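Local coordinates for protein probable porin (Pseudomonas aeruginosa, PDB 4FSO) that probably forms a channel through the outer membrane that lets small solutes pass, at residues I49-S54 with D66-L71; Y119-P124 with P138-G143. All blocks are in the same frame, centred on the assembly; numbering follows the deposited sequence.

Interaction 1 (I49-S54 with D66-L71); sequences ILDLRS and DTLAML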
loop_
_atom_site.group_PDB
_atom_site.type_symbol
_atom_site.label_atom_id
_atom_site.label_comp_id
_atom_site.label_asym_id
_atom_site.label_seq_id
_atom_site.Cartn_x
_atom_site.Cartn_y
_atom_site.Cartn_z
ATOM N N ILE A 49 10.967 -4.910 14.091
ATOM C CA ILE A 49 10.913 -3.552 13.590
ATOM C C ILE A 49 10.931 -2.573 14.728
ATOM O O ILE A 49 10.036 -2.569 15.570
ATOM C CB ILE A 49 9.655 -3.252 12.786
ATOM C CG1 ILE A 49 9.138 -4.505 12.071
ATOM C CG2 ILE A 49 9.941 -2.082 11.844
ATOM C CD1 ILE A 49 9.810 -4.781 10.752
ATOM N N LEU A 50 11.954 -1.735 14.734
ATOM C CA LEU A 50 12.089 -0.713 15.747
ATOM C C LEU A 50 11.688 0.622 15.137
ATOM O O LEU A 50 12.208 1.034 14.111
ATOM C CB LEU A 50 13.531 -0.696 16.246
ATOM C CG LEU A 50 13.832 0.071 17.519
ATOM C CD1 LEU A 50 14.132 1.505 17.158
ATOM C CD2 LEU A 50 12.633 -0.033 18.444
ATOM N N ASP A 51 10.738 1.286 15.764
ATOM C CA ASP A 51 10.231 2.548 15.261
ATOM C C ASP A 51 10.150 3.545 16.400
ATOM O O ASP A 51 9.348 3.383 17.325
ATOM C CB ASP A 51 8.837 2.372 14.672
ATOM C CG ASP A 51 8.086 3.693 14.567
ATOM O OD1 ASP A 51 8.267 4.371 13.533
ATOM O OD2 ASP A 51 7.339 4.062 15.524
ATOM N N LEU A 52 10.979 4.574 16.340
ATOM C CA LEU A 52 11.015 5.562 17.407
ATOM C C LEU A 52 10.785 6.905 16.821
ATOM O O LEU A 52 11.537 7.350 15.944
ATOM C CB LEU A 52 12.383 5.604 18.048
ATOM C CG LEU A 52 12.752 4.696 19.210
ATOM C CD1 LEU A 52 11.983 3.394 19.204
ATOM C CD2 LEU A 52 14.248 4.466 19.136
ATOM N N ARG A 53 9.752 7.566 17.307
ATOM C CA ARG A 53 9.527 8.943 16.918
ATOM C C ARG A 53 9.605 9.794 18.169
ATOM O O ARG A 53 8.805 9.617 19.080
ATOM C CB ARG A 53 8.157 9.084 16.289
ATOM C CG ARG A 53 7.678 7.832 15.599
ATOM C CD ARG A 53 8.523 7.522 14.378
ATOM N NE ARG A 53 7.790 6.726 13.408
ATOM C CZ ARG A 53 6.746 7.173 12.720
ATOM N NH1 ARG A 53 6.308 8.411 12.902
ATOM N NH2 ARG A 53 6.143 6.385 11.851
ATOM N N SER A 54 10.574 10.704 18.223
ATOM C CA SER A 54 10.678 11.589 19.385
ATOM C C SER A 54 9.547 12.609 19.403
ATOM O O SER A 54 8.771 12.730 18.456
ATOM C CB SER A 54 12.008 12.333 19.388
ATOM O OG SER A 54 12.042 13.300 18.340
ATOM N N ASP A 66 13.597 10.732 14.405
ATOM C CA ASP A 66 12.895 9.516 14.041
ATOM C C ASP A 66 13.909 8.496 13.601
ATOM O O ASP A 66 14.871 8.805 12.894
ATOM C CB ASP A 66 11.920 9.791 12.908
ATOM C CG ASP A 66 10.657 10.444 13.393
ATOM O OD1 ASP A 66 10.587 10.771 14.600
ATOM O OD2 ASP A 66 9.736 10.626 12.573
ATOM N N THR A 67 13.700 7.268 14.034
ATOM C CA THR A 67 14.706 6.262 13.824
ATOM C C THR A 67 14.052 4.945 13.529
ATOM O O THR A 67 13.127 4.513 14.231
ATOM C CB THR A 67 15.545 6.109 15.065
ATOM O OG1 THR A 67 14.692 6.278 16.198
ATOM C CG2 THR A 67 16.623 7.178 15.104
ATOM N N LEU A 68 14.535 4.308 12.474
ATOM C CA LEU A 68 14.081 2.974 12.153
ATOM C C LEU A 68 15.221 1.977 12.201
ATOM O O LEU A 68 16.328 2.234 11.720
ATOM C CB LEU A 68 13.408 2.964 10.794
ATOM C CG LEU A 68 12.089 3.714 10.840
ATOM C CD1 LEU A 68 12.025 4.717 9.689
ATOM C CD2 LEU A 68 10.924 2.724 10.813
ATOM N N ALA A 69 14.948 0.836 12.810
ATOM C CA ALA A 69 15.925 -0.226 12.867
ATOM C C ALA A 69 15.187 -1.511 12.576
ATOM O O ALA A 69 14.099 -1.738 13.125
ATOM C CB ALA A 69 16.562 -0.278 14.238
ATOM N N MET A 70 15.751 -2.339 11.699
ATOM C CA MET A 70 15.114 -3.608 11.375
ATOM C C MET A 70 16.112 -4.742 11.351
ATOM O O MET A 70 17.295 -4.548 11.053
ATOM C CB MET A 70 14.378 -3.524 10.043
ATOM C CG MET A 70 13.433 -2.358 9.965
ATOM S SD MET A 70 13.201 -1.785 8.289
ATOM C CE MET A 70 12.350 -0.236 8.597
ATOM N N LEU A 71 15.613 -5.931 11.663
ATOM C CA LEU A 71 16.454 -7.106 11.815
ATOM C C LEU A 71 15.671 -8.352 11.401
ATOM O O LEU A 71 14.628 -8.670 11.989
ATOM C CB LEU A 71 16.913 -7.237 13.272
ATOM C CG LEU A 71 17.962 -8.332 13.442
ATOM C CD1 LEU A 71 19.260 -7.909 12.751
ATOM C CD2 LEU A 71 18.198 -8.688 14.904
#
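Asp51 swings its carboxylate out with CG anti to the backbone N (chi1 161°), and Arg53, two residues on, bends its chain at chi2 (-67°) to turn its guanidinium back over the same strand. Arg53 NE meets the syn lone pair of Asp51 OD1, nearly in the guanidinium plane, in a salt bridge on one face of a beta-barrel hairpin. Strands 41-53 and 62-72 are antiparallel here. Leu50 pairs with Ala69 (Leu50 N to Ala69 O 2.7 Å, Ala69 N to Leu50 O 3.0 Å), and Leu52 pairs with Thr67 through Leu52 N to Thr67 O at 3.0 Å. Leu52 O is gripped by Thr67 N at 2.9 Å and, weakly, by Thr67 OG1. The face carrying Leu50, Leu52, Thr67 and Ala69 is probably the membrane side, for a bound detergent lies against Ala69; there Leu50 CB rests on Ala69 CB at 3.7 Å. Ile49, Asp51, Arg53, Asp66, Leu68 and Met70 line the other face, where Ile49 and Met70 cross obliquely and both touch Leu137 and Pro138. Asp66 carries a salt bridge to Lys109 through OD1. Asp66 OD2 sits 4.1 Å from Arg53 NH1, well out of the guanidinium plane, so no N-H points at it and at most the opposite charges would attract, while Arg53 CD packs 3.7 Å from Asp66 CG.

Interaction 2 (Y119-P124 with P138-G143); sequences YGAMLP and PTLFHG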
loop_
_atom_site.group_PDB
_atom_site.type_symbol
_atom_site.label_atom_id
_atom_site.label_comp_id
_atom_site.label_asym_id
_atom_site.label_seq_id
_atom_site.Cartn_x
_atom_site.Cartn_y
_atom_site.Cartn_z
ATOM N N TYR A 119 13.877 14.937 7.116
ATOM C CA TYR A 119 14.928 14.562 6.196
ATOM C C TYR A 119 15.536 13.303 6.779
ATOM O O TYR A 119 15.763 13.237 7.977
ATOM C CB TYR A 119 15.960 15.695 6.061
ATOM C CG TYR A 119 16.950 15.534 4.916
ATOM C CD1 TYR A 119 17.422 14.279 4.528
ATOM C CD2 TYR A 119 17.422 16.643 4.229
ATOM C CE1 TYR A 119 18.323 14.130 3.494
ATOM C CE2 TYR A 119 18.331 16.508 3.187
ATOM C CZ TYR A 119 18.775 15.246 2.827
ATOM O OH TYR A 119 19.674 15.101 1.798
ATOM N N GLY A 120 15.767 12.302 5.928
ATOM C CA GLY A 120 16.357 11.039 6.336
ATOM C C GLY A 120 15.561 9.809 5.917
ATOM O O GLY A 120 14.982 9.767 4.841
ATOM N N ALA A 121 15.534 8.806 6.786
ATOM C CA ALA A 121 14.891 7.531 6.497
ATOM C C ALA A 121 13.354 7.609 6.637
ATOM O O ALA A 121 12.836 8.321 7.478
ATOM C CB ALA A 121 15.493 6.418 7.383
ATOM N N MET A 122 12.629 6.884 5.793
ATOM C CA MET A 122 11.203 7.139 5.632
ATOM C C MET A 122 10.371 5.939 5.143
ATOM O O MET A 122 10.784 5.195 4.233
ATOM C CB MET A 122 11.008 8.299 4.650
ATOM C CG MET A 122 11.120 9.666 5.252
ATOM S SD MET A 122 10.934 10.901 3.967
ATOM C CE MET A 122 9.257 10.540 3.451
ATOM N N LEU A 123 9.192 5.784 5.747
ATOM C CA LEU A 123 8.144 4.909 5.227
ATOM C C LEU A 123 6.983 5.719 4.627
ATOM O O LEU A 123 6.026 6.058 5.330
ATOM C CB LEU A 123 7.612 3.997 6.335
ATOM C CG LEU A 123 8.618 3.121 7.089
ATOM C CD1 LEU A 123 7.917 2.092 7.996
ATOM C CD2 LEU A 123 9.484 2.438 6.095
ATOM N N PRO A 124 7.059 6.038 3.326
ATOM C CA PRO A 124 5.979 6.837 2.735
ATOM C C PRO A 124 4.672 6.048 2.637
ATOM O O PRO A 124 4.701 4.865 2.326
ATOM C CB PRO A 124 6.511 7.171 1.335
ATOM C CG PRO A 124 7.990 6.838 1.375
ATOM C CD PRO A 124 8.109 5.717 2.346
ATOM N N PRO A 138 9.679 -3.833 6.090
ATOM C CA PRO A 138 9.200 -2.906 5.055
ATOM C C PRO A 138 10.328 -2.327 4.193
ATOM O O PRO A 138 11.510 -2.489 4.498
ATOM C CB PRO A 138 8.508 -1.792 5.859
ATOM C CG PRO A 138 9.039 -1.917 7.256
ATOM C CD PRO A 138 9.357 -3.372 7.453
ATOM N N THR A 139 9.957 -1.677 3.099
ATOM C CA THR A 139 10.930 -0.982 2.277
ATOM C C THR A 139 11.314 0.281 3.017
ATOM O O THR A 139 10.577 0.757 3.872
ATOM C CB THR A 139 10.337 -0.580 0.927
ATOM O OG1 THR A 139 9.318 -1.520 0.552
ATOM C CG2 THR A 139 11.427 -0.536 -0.128
ATOM N N LEU A 140 12.459 0.839 2.680
ATOM C CA LEU A 140 12.935 1.997 3.391
ATOM C C LEU A 140 13.342 3.042 2.377
ATOM O O LEU A 140 14.274 2.821 1.616
ATOM C CB LEU A 140 14.144 1.603 4.237
ATOM C CG LEU A 140 14.443 2.573 5.375
ATOM C CD1 LEU A 140 13.306 2.529 6.369
ATOM C CD2 LEU A 140 15.746 2.245 6.051
ATOM N N PHE A 141 12.659 4.178 2.350
ATOM C CA PHE A 141 13.060 5.217 1.405
ATOM C C PHE A 141 13.842 6.298 2.095
ATOM O O PHE A 141 13.780 6.440 3.315
ATOM C CB PHE A 141 11.862 5.771 0.636
ATOM C CG PHE A 141 11.217 4.751 -0.247
ATOM C CD1 PHE A 141 11.545 4.672 -1.588
ATOM C CD2 PHE A 141 10.319 3.830 0.277
ATOM C CE1 PHE A 141 10.964 3.709 -2.409
ATOM C CE2 PHE A 141 9.721 2.867 -0.541
ATOM C CZ PHE A 141 10.048 2.804 -1.885
ATOM N N HIS A 142 14.620 7.030 1.315
ATOM C CA HIS A 142 15.415 8.120 1.857
ATOM C C HIS A 142 15.138 9.422 1.146
ATOM O O HIS A 142 15.021 9.468 -0.078
ATOM C CB HIS A 142 16.898 7.771 1.858
ATOM C CG HIS A 142 17.288 6.912 3.019
ATOM N ND1 HIS A 142 16.805 5.631 3.193
ATOM C CD2 HIS A 142 18.069 7.170 4.095
ATOM C CE1 HIS A 142 17.294 5.128 4.314
ATOM N NE2 HIS A 142 18.066 6.039 4.879
ATOM N N GLY A 143 14.997 10.483 1.924
ATOM C CA GLY A 143 14.674 11.761 1.342
ATOM C C GLY A 143 14.042 12.751 2.287
ATOM O O GLY A 143 14.380 12.816 3.453
#
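Two glycines carry the first pair of bonds: Gly120 N reaches Gly143 O at 2.9 Å, nearly along the C=O axis, and Gly143 N returns to Gly120 O at 3.0 Å, in the carbonyl plane. Each carbonyl gains a CA-H as well, Gly143 O from Tyr119 CA and Gly120 O from His142 CA. Two residues further in, Phe141 N donates to Met122 O at 2.8 Å with a good angle of 158°, whereas the return bond from Met122 N to Phe141 O is bent and weak; Phe141 O also faces the CA-H of Ala121. Between these hydrogen-bonded pairs lies the non-hydrogen-bonded pair Ala121 and His142, whose main chains bond outward instead, Ala121 to Val106 and His142 to strand 154-165. The imidazole turns its face onto Ala121 in a CH-pi contact: Ala121 CA lies 3.9 Å from the centroid of the His142 ring. Beyond the pairing, Thr139 OG1 is satisfied by Gly293 O, and the contact turns apolar: Pro124 CD lies 3.6 Å from Phe141 CD2, the proline crossing the phenylalanine at about a right angle, and Leu123 CD2 meets Leu140 CD1 at 3.8 Å. Both glycines have backbone angles that would jam a CB against the preceding carbonyl, and the chain turns a corner at each. Wall strands that bend inward around a long connection in this way are consistent with the constricting loop that porins fold into the barrel.

In the fold
From the N terminus, strand 41-53 runs into an eight-residue loop and comes back as strand 62-72, so interaction 1 closes a hairpin of the barrel wall. Strand 101-112 then takes its place beside it: Asp66 bonds its backbone to Ala107. Interaction 2 closes the 13-residue excursion between Pro124 and Pro138, so the two contacts follow in series, neither nested nor crossed. They nevertheless meet in space, for the Pro138 end of the excursion folds back on the hairpin: Ile49 CD1 lies 3.6 Å from Pro138 CD, and Met70 CE lies 3.7 Å from Leu140 CD1. Wall and connection are thereby packed together.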